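Long-range contact in member of DUF4221 family (Bacteroides vulgatus, PDB 3S9J), which is of unknown function but folds as a six-bladed beta-propeller of the uncharacterised DUF4221 family: residues A[91-103]-A[116-130]. Residues are numbered along the deposited sequence; the frame is centred on the assembly and turned at random. Where two conformers were deposited one is given.
Sequences QYILVAQNNISRL and YNFQTPEGRFTPLSF. With FMT (formic acid), chain L; FMT (formic acid), chain P.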
ATOM      1  N   GLN A  91     -19.748  -6.326  -1.707  1.00 24.97           N
ATOM      2  CA  GLN A  91     -21.048  -5.854  -2.198  1.00 25.98           C
ATOM      3  C   GLN A  91     -21.025  -4.416  -2.670  1.00 24.81           C
ATOM      4  O   GLN A  91     -21.914  -3.980  -3.431  1.00 24.45           O
ATOM      5  CB  GLN A  91     -22.109  -6.006  -1.100  1.00 25.95           C
ATOM      6  CG  GLN A  91     -22.323  -7.450  -0.648  1.00 29.26           C
ATOM      7  CD  GLN A  91     -22.606  -8.406  -1.803  1.00 31.94           C
ATOM      8  OE1 GLN A  91     -23.445  -8.139  -2.657  1.00 29.29           O
ATOM      9  NE2 GLN A  91     -21.886  -9.517  -1.838  1.00 28.20           N
ATOM     10  N   TYR A  92     -20.008  -3.677  -2.227  1.00 23.20           N
ATOM     11  CA  TYR A  92     -19.823  -2.280  -2.587  1.00 22.85           C
ATOM     12  C   TYR A  92     -18.348  -2.014  -2.581  1.00 22.79           C
ATOM     13  O   TYR A  92     -17.691  -2.023  -1.529  1.00 22.88           O
ATOM     14  CB  TYR A  92     -20.522  -1.388  -1.545  1.00 24.97           C
ATOM     15  CG  TYR A  92     -20.451   0.123  -1.846  1.00 24.63           C
ATOM     16  CD1 TYR A  92     -21.327   0.719  -2.743  1.00 25.28           C
ATOM     17  CD2 TYR A  92     -19.520   0.926  -1.208  1.00 29.09           C
ATOM     18  CE1 TYR A  92     -21.290   2.104  -2.994  1.00 27.74           C
ATOM     19  CE2 TYR A  92     -19.455   2.304  -1.465  1.00 29.03           C
ATOM     20  CZ  TYR A  92     -20.342   2.874  -2.348  1.00 26.89           C
ATOM     21  OH  TYR A  92     -20.293   4.233  -2.564  1.00 30.91           O
ATOM     22  N   ILE A  93     -17.841  -1.862  -3.794  1.00 22.73           N
ATOM     23  CA  ILE A  93     -16.406  -1.754  -4.065  1.00 20.86           C
ATOM     24  C   ILE A  93     -16.149  -0.399  -4.708  1.00 21.90           C
ATOM     25  O   ILE A  93     -16.882   0.015  -5.600  1.00 22.06           O
ATOM     26  CB  ILE A  93     -15.939  -2.897  -5.010  1.00 20.85           C
ATOM     27  CG1 ILE A  93     -15.935  -4.245  -4.272  1.00 23.24           C
ATOM     28  CG2 ILE A  93     -14.498  -2.599  -5.613  1.00 18.74           C
ATOM     29  CD1 ILE A  93     -15.963  -5.490  -5.227  1.00 23.39           C
ATOM     30  N   LEU A  94     -15.090   0.270  -4.265  1.00 20.47           N
ATOM     31  CA  LEU A  94     -14.671   1.524  -4.860  1.00 21.84           C
ATOM     32  C   LEU A  94     -13.445   1.259  -5.749  1.00 21.23           C
ATOM     33  O   LEU A  94     -12.540   0.527  -5.364  1.00 20.31           O
ATOM     34  CB  LEU A  94     -14.357   2.545  -3.772  1.00 21.65           C
ATOM     35  CG  LEU A  94     -15.613   3.150  -3.104  1.00 23.04           C
ATOM     36  CD1 LEU A  94     -15.240   3.942  -1.844  1.00 29.24           C
ATOM     37  CD2 LEU A  94     -16.349   4.023  -4.131  1.00 28.29           C
ATOM     38  N   VAL A  95     -13.449   1.857  -6.937  1.00 20.55           N
ATOM     39  CA  VAL A  95     -12.338   1.668  -7.856  0.50 19.57           C
ATOM     40  C   VAL A  95     -11.804   3.016  -8.307  1.00 21.52           C
ATOM     41  O   VAL A  95     -12.539   3.980  -8.492  1.00 20.93           O
ATOM     42  CB  VAL A  95     -12.662   0.777  -9.100  0.50 18.81           C
ATOM     43  CG1 VAL A  95     -13.256  -0.611  -8.672  0.50 19.54           C
ATOM     44  CG2 VAL A  95     -13.589   1.505 -10.082  0.50 20.89           C
ATOM     45  N   ALA A  96     -10.487   3.066  -8.432  1.00 19.96           N
ATOM     46  CA  ALA A  96      -9.751   4.274  -8.838  1.00 20.12           C
ATOM     47  C   ALA A  96      -9.415   4.167 -10.325  1.00 21.43           C
ATOM     48  O   ALA A  96      -8.906   3.140 -10.791  1.00 21.42           O
ATOM     49  CB  ALA A  96      -8.459   4.447  -8.034  1.00 21.27           C
ATOM     50  N   GLN A  97      -9.700   5.238 -11.064  1.00 20.84           N
ATOM     51  CA  GLN A  97      -9.392   5.308 -12.488  1.00 21.04           C
ATOM     52  C   GLN A  97      -8.591   6.583 -12.727  1.00 21.61           C
ATOM     53  O   GLN A  97      -9.087   7.576 -13.292  1.00 22.96           O
ATOM     54  CB  GLN A  97     -10.657   5.232 -13.332  1.00 22.05           C
ATOM     55  CG  GLN A  97     -11.585   4.064 -13.007  1.00 21.50           C
ATOM     56  CD  GLN A  97     -12.646   3.888 -14.008  1.00 23.61           C
ATOM     57  OE1 GLN A  97     -12.374   3.504 -15.148  1.00 24.64           O
ATOM     58  NE2 GLN A  97     -13.884   4.173 -13.617  1.00 22.30           N
ATOM     59  N   ASN A  98      -7.356   6.546 -12.256  1.00 21.81           N
ATOM     60  CA  ASN A  98      -6.442   7.687 -12.378  1.00 24.36           C
ATOM     61  C   ASN A  98      -6.433   8.372 -13.740  1.00 24.72           C
ATOM     62  O   ASN A  98      -6.528   9.604 -13.814  1.00 25.62           O
ATOM     63  CB  ASN A  98      -5.040   7.262 -12.023  1.00 25.78           C
ATOM     64  CG  ASN A  98      -4.032   8.400 -12.124  1.00 29.37           C
ATOM     65  OD1 ASN A  98      -3.937   9.210 -11.238  1.00 32.00           O
ATOM     66  ND2 ASN A  98      -3.253   8.427 -13.212  1.00 28.77           N
ATOM     67  N   ASN A  99      -6.302   7.605 -14.832  1.00 23.12           N
ATOM     68  CA  ASN A  99      -6.004   8.194 -16.117  1.00 25.27           C
ATOM     69  C   ASN A  99      -7.151   9.025 -16.655  1.00 28.42           C
ATOM     70  O   ASN A  99      -6.947   9.841 -17.532  1.00 26.49           O
ATOM     71  CB  ASN A  99      -5.613   7.125 -17.136  1.00 27.76           C
ATOM     72  CG  ASN A  99      -4.262   6.508 -16.849  1.00 28.81           C
ATOM     73  OD1 ASN A  99      -3.523   6.937 -15.959  1.00 30.66           O
ATOM     74  ND2 ASN A  99      -3.924   5.459 -17.632  1.00 35.85           N
ATOM     75  N   ILE A 100      -8.359   8.838 -16.116  1.00 25.79           N
ATOM     76  CA  ILE A 100      -9.517   9.599 -16.519  1.00 25.95           C
ATOM     77  C   ILE A 100     -10.129  10.439 -15.359  1.00 24.44           C
ATOM     78  O   ILE A 100     -11.264  10.898 -15.468  1.00 26.01           O
ATOM     79  CB  ILE A 100     -10.618   8.708 -17.192  1.00 27.32           C
ATOM     80  CG1 ILE A 100     -11.120   7.608 -16.241  1.00 24.30           C
ATOM     81  CG2 ILE A 100     -10.117   8.104 -18.538  1.00 31.66           C
ATOM     82  CD1 ILE A 100     -12.432   6.987 -16.700  1.00 27.41           C
ATOM     83  N   SER A 101      -9.362  10.628 -14.290  1.00 24.64           N
ATOM     84  CA  SER A 101      -9.774  11.439 -13.151  1.00 25.68           C
ATOM     85  C   SER A 101     -11.123  10.989 -12.567  1.00 26.02           C
ATOM     86  O   SER A 101     -11.995  11.818 -12.294  1.00 26.91           O
ATOM     87  CB  SER A 101      -9.815  12.912 -13.579  1.00 27.82           C
ATOM     88  OG  SER A 101      -8.467  13.377 -13.781  1.00 27.46           O
ATOM     89  N   ARG A 102     -11.306   9.686 -12.392  1.00 22.83           N
ATOM     90  CA  ARG A 102     -12.609   9.158 -11.986  1.00 23.58           C
ATOM     91  C   ARG A 102     -12.459   8.141 -10.868  1.00 24.38           C
ATOM     92  O   ARG A 102     -11.577   7.278 -10.917  1.00 22.34           O
ATOM     93  CB  ARG A 102     -13.332   8.510 -13.177  1.00 21.60           C
ATOM     94  CG  ARG A 102     -14.723   7.964 -12.884  1.00 27.56           C
ATOM     95  CD  ARG A 102     -15.358   7.298 -14.102  1.00 29.19           C
ATOM     96  NE  ARG A 102     -15.607   8.269 -15.155  1.00 31.28           N
ATOM     97  CZ  ARG A 102     -15.961   7.996 -16.419  1.00 31.38           C
ATOM     98  NH1 ARG A 102     -16.162   6.758 -16.857  1.00 30.08           N
ATOM     99  NH2 ARG A 102     -16.134   9.002 -17.266  1.00 37.38           N
ATOM    100  N   LEU A 103     -13.325   8.271  -9.860  1.00 22.99           N
ATOM    101  CA  LEU A 103     -13.579   7.232  -8.887  0.50 21.91           C
ATOM    102  C   LEU A 103     -14.936   6.610  -9.221  1.00 22.49           C
ATOM    103  O   LEU A 103     -15.854   7.315  -9.627  1.00 22.76           O
ATOM    104  CB  LEU A 103     -13.606   7.864  -7.492  0.50 23.37           C
ATOM    105  CG  LEU A 103     -13.929   7.025  -6.273  0.50 25.85           C
ATOM    106  CD1 LEU A 103     -12.726   6.205  -5.883  0.50 22.07           C
ATOM    107  CD2 LEU A 103     -14.308   7.975  -5.164  0.50 26.85           C
ATOM    108  N   TYR A 116     -17.725   9.177 -10.201  1.00 25.24           N
ATOM    109  CA  TYR A 116     -17.387  10.466  -9.649  1.00 25.76           C
ATOM    110  C   TYR A 116     -16.179  11.047 -10.375  1.00 26.30           C
ATOM    111  O   TYR A 116     -15.151  10.408 -10.477  1.00 24.46           O
ATOM    112  CB  TYR A 116     -16.997  10.371  -8.188  1.00 25.33           C
ATOM    113  CG  TYR A 116     -17.977   9.661  -7.287  1.00 27.19           C
ATOM    114  CD1 TYR A 116     -17.887   8.290  -7.088  1.00 27.28           C
ATOM    115  CD2 TYR A 116     -18.950  10.365  -6.582  1.00 29.65           C
ATOM    116  CE1 TYR A 116     -18.764   7.617  -6.257  1.00 28.11           C
ATOM    117  CE2 TYR A 116     -19.822   9.703  -5.718  1.00 27.15           C
ATOM    118  CZ  TYR A 116     -19.730   8.325  -5.559  1.00 28.23           C
ATOM    119  OH  TYR A 116     -20.570   7.657  -4.716  1.00 28.61           O
ATOM    120  N   ASN A 117     -16.277  12.302 -10.788  1.00 28.42           N
ATOM    121  CA  ASN A 117     -15.105  13.053 -11.224  1.00 27.33           C
ATOM    122  C   ASN A 117     -14.295  13.461 -10.016  1.00 28.85           C
ATOM    123  O   ASN A 117     -14.838  13.981  -9.040  1.00 30.59           O
ATOM    124  CB  ASN A 117     -15.548  14.279 -12.029  1.00 28.61           C
ATOM    125  CG  ASN A 117     -14.388  15.135 -12.502  1.00 34.44           C
ATOM    126  OD1 ASN A 117     -13.565  14.679 -13.296  1.00 32.77           O
ATOM    127  ND2 ASN A 117     -14.309  16.386 -12.011  1.00 33.79           N
ATOM    128  N   PHE A 118     -12.986  13.213 -10.041  1.00 25.32           N
ATOM    129  CA  PHE A 118     -12.131  13.569  -8.899  0.50 26.68           C
ATOM    130  C   PHE A 118     -10.973  14.403  -9.437  1.00 30.43           C
ATOM    131  O   PHE A 118     -10.064  13.907 -10.110  1.00 29.86           O
ATOM    132  CB  PHE A 118     -11.625  12.329  -8.123  0.50 26.92           C
ATOM    133  CG  PHE A 118     -11.073  12.608  -6.710  0.50 20.20           C
ATOM    134  CD1 PHE A 118     -10.117  13.592  -6.465  0.50 24.87           C
ATOM    135  CD2 PHE A 118     -11.425  11.783  -5.647  0.50 20.40           C
ATOM    136  CE1 PHE A 118      -9.585  13.781  -5.193  0.50 25.52           C
ATOM    137  CE2 PHE A 118     -10.904  11.963  -4.372  0.50 22.41           C
ATOM    138  CZ  PHE A 118      -9.976  12.971  -4.138  0.50 28.86           C
ATOM    139  N   GLN A 119     -11.038  15.692  -9.146  1.00 28.40           N
ATOM    140  CA  GLN A 119      -9.984  16.640  -9.509  1.00 29.62           C
ATOM    141  C   GLN A 119      -9.808  17.506  -8.291  1.00 32.57           C
ATOM    142  O   GLN A 119     -10.595  17.417  -7.325  1.00 32.44           O
ATOM    143  CB  GLN A 119     -10.430  17.496 -10.696  1.00 30.73           C
ATOM    144  CG  GLN A 119     -10.545  16.713 -11.997  1.00 32.92           C
ATOM    145  CD  GLN A 119     -11.177  17.551 -13.114  1.00 42.74           C
ATOM    146  OE1 GLN A 119     -12.258  18.141 -12.955  1.00 42.19           O
ATOM    147  NE2 GLN A 119     -10.499  17.603 -14.253  1.00 51.39           N
ATOM    148  N   THR A 120      -8.808  18.369  -8.324  1.00 29.72           N
ATOM    149  CA  THR A 120      -8.612  19.290  -7.233  1.00 31.29           C
ATOM    150  C   THR A 120      -9.819  20.236  -7.228  1.00 30.40           C
ATOM    151  O   THR A 120     -10.538  20.368  -8.236  1.00 30.58           O
ATOM    152  CB  THR A 120      -7.327  20.103  -7.361  1.00 31.61           C
ATOM    153  OG1 THR A 120      -7.428  21.011  -8.466  1.00 31.96           O
ATOM    154  CG2 THR A 120      -6.081  19.152  -7.541  1.00 31.54           C
ATOM    155  N   PRO A 121     -10.049  20.900  -6.100  1.00 35.36           N
ATOM    156  CA  PRO A 121     -11.132  21.920  -6.091  1.00 34.98           C
ATOM    157  C   PRO A 121     -11.066  22.896  -7.270  1.00 35.55           C
ATOM    158  O   PRO A 121     -12.097  23.180  -7.898  1.00 36.10           O
ATOM    159  CB  PRO A 121     -10.914  22.621  -4.753  1.00 35.81           C
ATOM    160  CG  PRO A 121     -10.481  21.503  -3.832  1.00 35.17           C
ATOM    161  CD  PRO A 121      -9.555  20.610  -4.733  1.00 35.78           C
ATOM    162  N   GLU A 122      -9.855  23.353  -7.624  1.00 35.59           N
ATOM    163  CA  GLU A 122      -9.690  24.263  -8.761  1.00 35.97           C
ATOM    164  C   GLU A 122      -9.786  23.610 -10.143  1.00 38.02           C
ATOM    165  O   GLU A 122      -9.696  24.315 -11.158  1.00 39.43           O
ATOM    166  CB  GLU A 122      -8.377  25.037  -8.648  1.00 37.49           C
ATOM    167  CG  GLU A 122      -8.396  26.076  -7.577  1.00 38.54           C
ATOM    168  CD  GLU A 122      -9.446  27.161  -7.859  1.00 44.46           C
ATOM    169  OE1 GLU A 122      -9.436  27.735  -8.970  1.00 42.70           O
ATOM    170  OE2 GLU A 122     -10.286  27.402  -6.976  1.00 44.60           O
ATOM    171  N   GLY A 123      -9.974  22.289 -10.194  1.00 32.70           N
ATOM    172  CA  GLY A 123     -10.255  21.614 -11.443  1.00 33.17           C
ATOM    173  C   GLY A 123      -8.997  21.044 -12.113  1.00 34.35           C
ATOM    174  O   GLY A 123      -9.043  20.719 -13.292  1.00 36.79           O
ATOM    175  N   ARG A 124      -7.930  20.857 -11.342  1.00 32.83           N
ATOM    176  CA  ARG A 124      -6.680  20.303 -11.875  0.50 34.06           C
ATOM    177  C   ARG A 124      -6.619  18.786 -11.726  1.00 33.93           C
ATOM    178  O   ARG A 124      -7.209  18.197 -10.801  1.00 28.86           O
ATOM    179  CB  ARG A 124      -5.476  20.922 -11.171  0.50 34.98           C
ATOM    180  CG  ARG A 124      -5.177  22.353 -11.584  0.50 38.06           C
ATOM    181  CD  ARG A 124      -3.770  22.726 -11.134  0.50 43.68           C
ATOM    182  NE  ARG A 124      -3.720  23.026  -9.706  0.50 49.61           N
ATOM    183  CZ  ARG A 124      -2.609  22.999  -8.979  0.50 56.91           C
ATOM    184  NH1 ARG A 124      -1.452  22.666  -9.547  0.50 50.32           N
ATOM    185  NH2 ARG A 124      -2.660  23.296  -7.685  0.50 60.51           N
ATOM    186  N   PHE A 125      -5.897  18.148 -12.642  1.00 31.97           N
ATOM    187  CA  PHE A 125      -5.617  16.737 -12.522  1.00 29.97           C
ATOM    188  C   PHE A 125      -4.848  16.505 -11.239  1.00 27.99           C
ATOM    189  O   PHE A 125      -3.907  17.237 -10.924  1.00 30.32           O
ATOM    190  CB  PHE A 125      -4.776  16.239 -13.706  1.00 31.48           C
ATOM    191  CG  PHE A 125      -4.337  14.813 -13.546  1.00 31.40           C
ATOM    192  CD1 PHE A 125      -5.170  13.775 -13.937  1.00 35.17           C
ATOM    193  CD2 PHE A 125      -3.125  14.520 -12.949  1.00 34.45           C
ATOM    194  CE1 PHE A 125      -4.775  12.443 -13.754  1.00 31.05           C
ATOM    195  CE2 PHE A 125      -2.733  13.187 -12.756  1.00 36.96           C
ATOM    196  CZ  PHE A 125      -3.580  12.162 -13.166  1.00 36.89           C
ATOM    197  N   THR A 126      -5.220  15.449 -10.509  1.00 27.65           N
ATOM    198  CA  THR A 126      -4.464  15.015  -9.332  1.00 29.48           C
ATOM    199  C   THR A 126      -4.433  13.477  -9.327  1.00 28.28           C
ATOM    200  O   THR A 126      -5.453  12.842  -9.602  1.00 26.58           O
ATOM    201  CB  THR A 126      -5.055  15.598  -7.989  1.00 30.26           C
ATOM    202  OG1 THR A 126      -4.301  15.112  -6.886  1.00 37.80           O
ATOM    203  CG2 THR A 126      -6.506  15.232  -7.800  1.00 31.63           C
ATOM    204  N   PRO A 127      -3.252  12.871  -9.065  1.00 28.28           N
ATOM    205  CA  PRO A 127      -3.224  11.395  -9.089  1.00 27.71           C
ATOM    206  C   PRO A 127      -4.216  10.763  -8.112  1.00 27.53           C
ATOM    207  O   PRO A 127      -4.283  11.164  -6.962  1.00 26.93           O
ATOM    208  CB  PRO A 127      -1.768  11.057  -8.732  1.00 28.78           C
ATOM    209  CG  PRO A 127      -0.990  12.243  -9.294  1.00 34.85           C
ATOM    210  CD  PRO A 127      -1.891  13.451  -9.048  1.00 30.42           C
ATOM    211  N   LEU A 128      -4.962   9.778  -8.609  1.00 28.06           N
ATOM    212  CA  LEU A 128      -5.962   9.031  -7.823  0.50 28.24           C
ATOM    213  C   LEU A 128      -5.501   7.602  -7.690  1.00 28.56           C
ATOM    214  O   LEU A 128      -5.394   6.893  -8.701  1.00 27.11           O
ATOM    215  CB  LEU A 128      -7.296   8.984  -8.553  0.50 27.73           C
ATOM    216  CG  LEU A 128      -7.926  10.310  -8.852  0.50 29.26           C
ATOM    217  CD1 LEU A 128      -9.242  10.056  -9.593  0.50 24.58           C
ATOM    218  CD2 LEU A 128      -8.113  11.053  -7.537  0.50 29.58           C
ATOM    219  N   SER A 129      -5.223   7.172  -6.471  1.00 25.51           N
ATOM    220  CA  SER A 129      -4.811   5.804  -6.278  1.00 26.72           C
ATOM    221  C   SER A 129      -5.079   5.316  -4.876  1.00 24.14           C
ATOM    222  O   SER A 129      -5.130   6.100  -3.917  1.00 23.34           O
ATOM    223  CB  SER A 129      -3.296   5.649  -6.577  1.00 29.47           C
ATOM    224  OG  SER A 129      -2.896   4.283  -6.457  1.00 31.54           O
ATOM    225  N   PHE A 130      -5.285   4.015  -4.806  1.00 22.65           N
ATOM    226  CA  PHE A 130      -5.198   3.240  -3.577  1.00 21.97           C
ATOM    227  C   PHE A 130      -4.799   1.825  -4.010  1.00 23.00           C
ATOM    228  O   PHE A 130      -4.964   1.444  -5.187  1.00 23.43           O
ATOM    229  CB  PHE A 130      -6.471   3.287  -2.700  1.00 22.49           C
ATOM    230  CG  PHE A 130      -7.778   3.276  -3.452  1.00 21.83           C
ATOM    231  CD1 PHE A 130      -8.317   2.104  -3.938  1.00 22.87           C
ATOM    232  CD2 PHE A 130      -8.531   4.447  -3.577  1.00 25.81           C
ATOM    233  CE1 PHE A 130      -9.539   2.127  -4.622  1.00 23.20           C
ATOM    234  CE2 PHE A 130      -9.747   4.455  -4.248  1.00 25.20           C
ATOM    235  CZ  PHE A 130     -10.252   3.289  -4.751  1.00 24.61           C
TER
HETATM  236  C   FMT L 410      -6.127  23.247  -6.448  1.00 44.99           C
HETATM  237  O1  FMT L 410      -7.258  23.228  -5.907  1.00 44.08           O
HETATM  238  O2  FMT L 410      -5.884  22.944  -7.638  1.00 44.05           O
HETATM  239  C   FMT P 414      -6.408   3.855 -19.818  1.00 63.49           C
HETATM  240  O1  FMT P 414      -6.117   5.067 -19.862  1.00 59.04           O
HETATM  241  O2  FMT P 414      -7.135   3.292 -20.659  1.00 64.04           O
HETATM  242  O   HOH W   1     -21.602   5.187  -4.605  1.00 25.51           O
HETATM  243  O   HOH W   2      -6.032   4.723 -10.519  1.00 27.79           O
HETATM  244  O   HOH W   3      -6.802  11.288 -11.460  1.00 37.21           O
HETATM  245  O   HOH W   4     -13.555  12.542 -14.819  1.00 32.25           O
HETATM  246  O   HOH W   5      -7.633  13.838 -11.363  1.00 29.54           O
HETATM  247  O   HOH W   6      -8.528  15.901 -14.941  1.00 48.91           O
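L128 and F130 are the bumps that 116-130 presses against the hairpin of 91-103, and each finds a differently shaped hollow. In the conformer given, L128 sends CD1 into the turn itself, 3.5 Å from R102 N and close to S101 C. F130 lies beside the strand. A96 CB sits over one ring face in a CH-pi contact, 4.1 Å from the centroid; L94 O and, in the conformer given, L103 CD1 meet the ring's edge. Chi1 of 38° sets CG of F130 between its own backbone N and carbonyl carbon, which carries the ring across to A96 and L94. I145 and L147 of strand 144-148 touch this ring as well. The hollow that takes L128 belongs to a G1 beta bulge, in which S101 and R102 both face Q97. The contact thus illustrates how a propeller is built: the outermost strand of one four-stranded antiparallel blade, 112-117, leads into a connection that turns back over the 97-102 hairpin end on its way to the next blade. L103 and Y116 form a hydrogen-bonded antiparallel pair, and beyond it F118 N gives S101 O a nearly straight bond (2.8 Å, 173°) from above the carbonyl plane. N98 pins the returning chain, its OD1 taking L128 N at 2.9 Å on an in-plane lone pair. With CG anti to the backbone N (chi1 -180°), its amide stands almost perpendicular to the F125 ring; ND2 lies in the ring plane at its edge, with OD1 slightly nearer to CZ. Water 5 lies between S101 OG and T126 N, whose N-H it accepts.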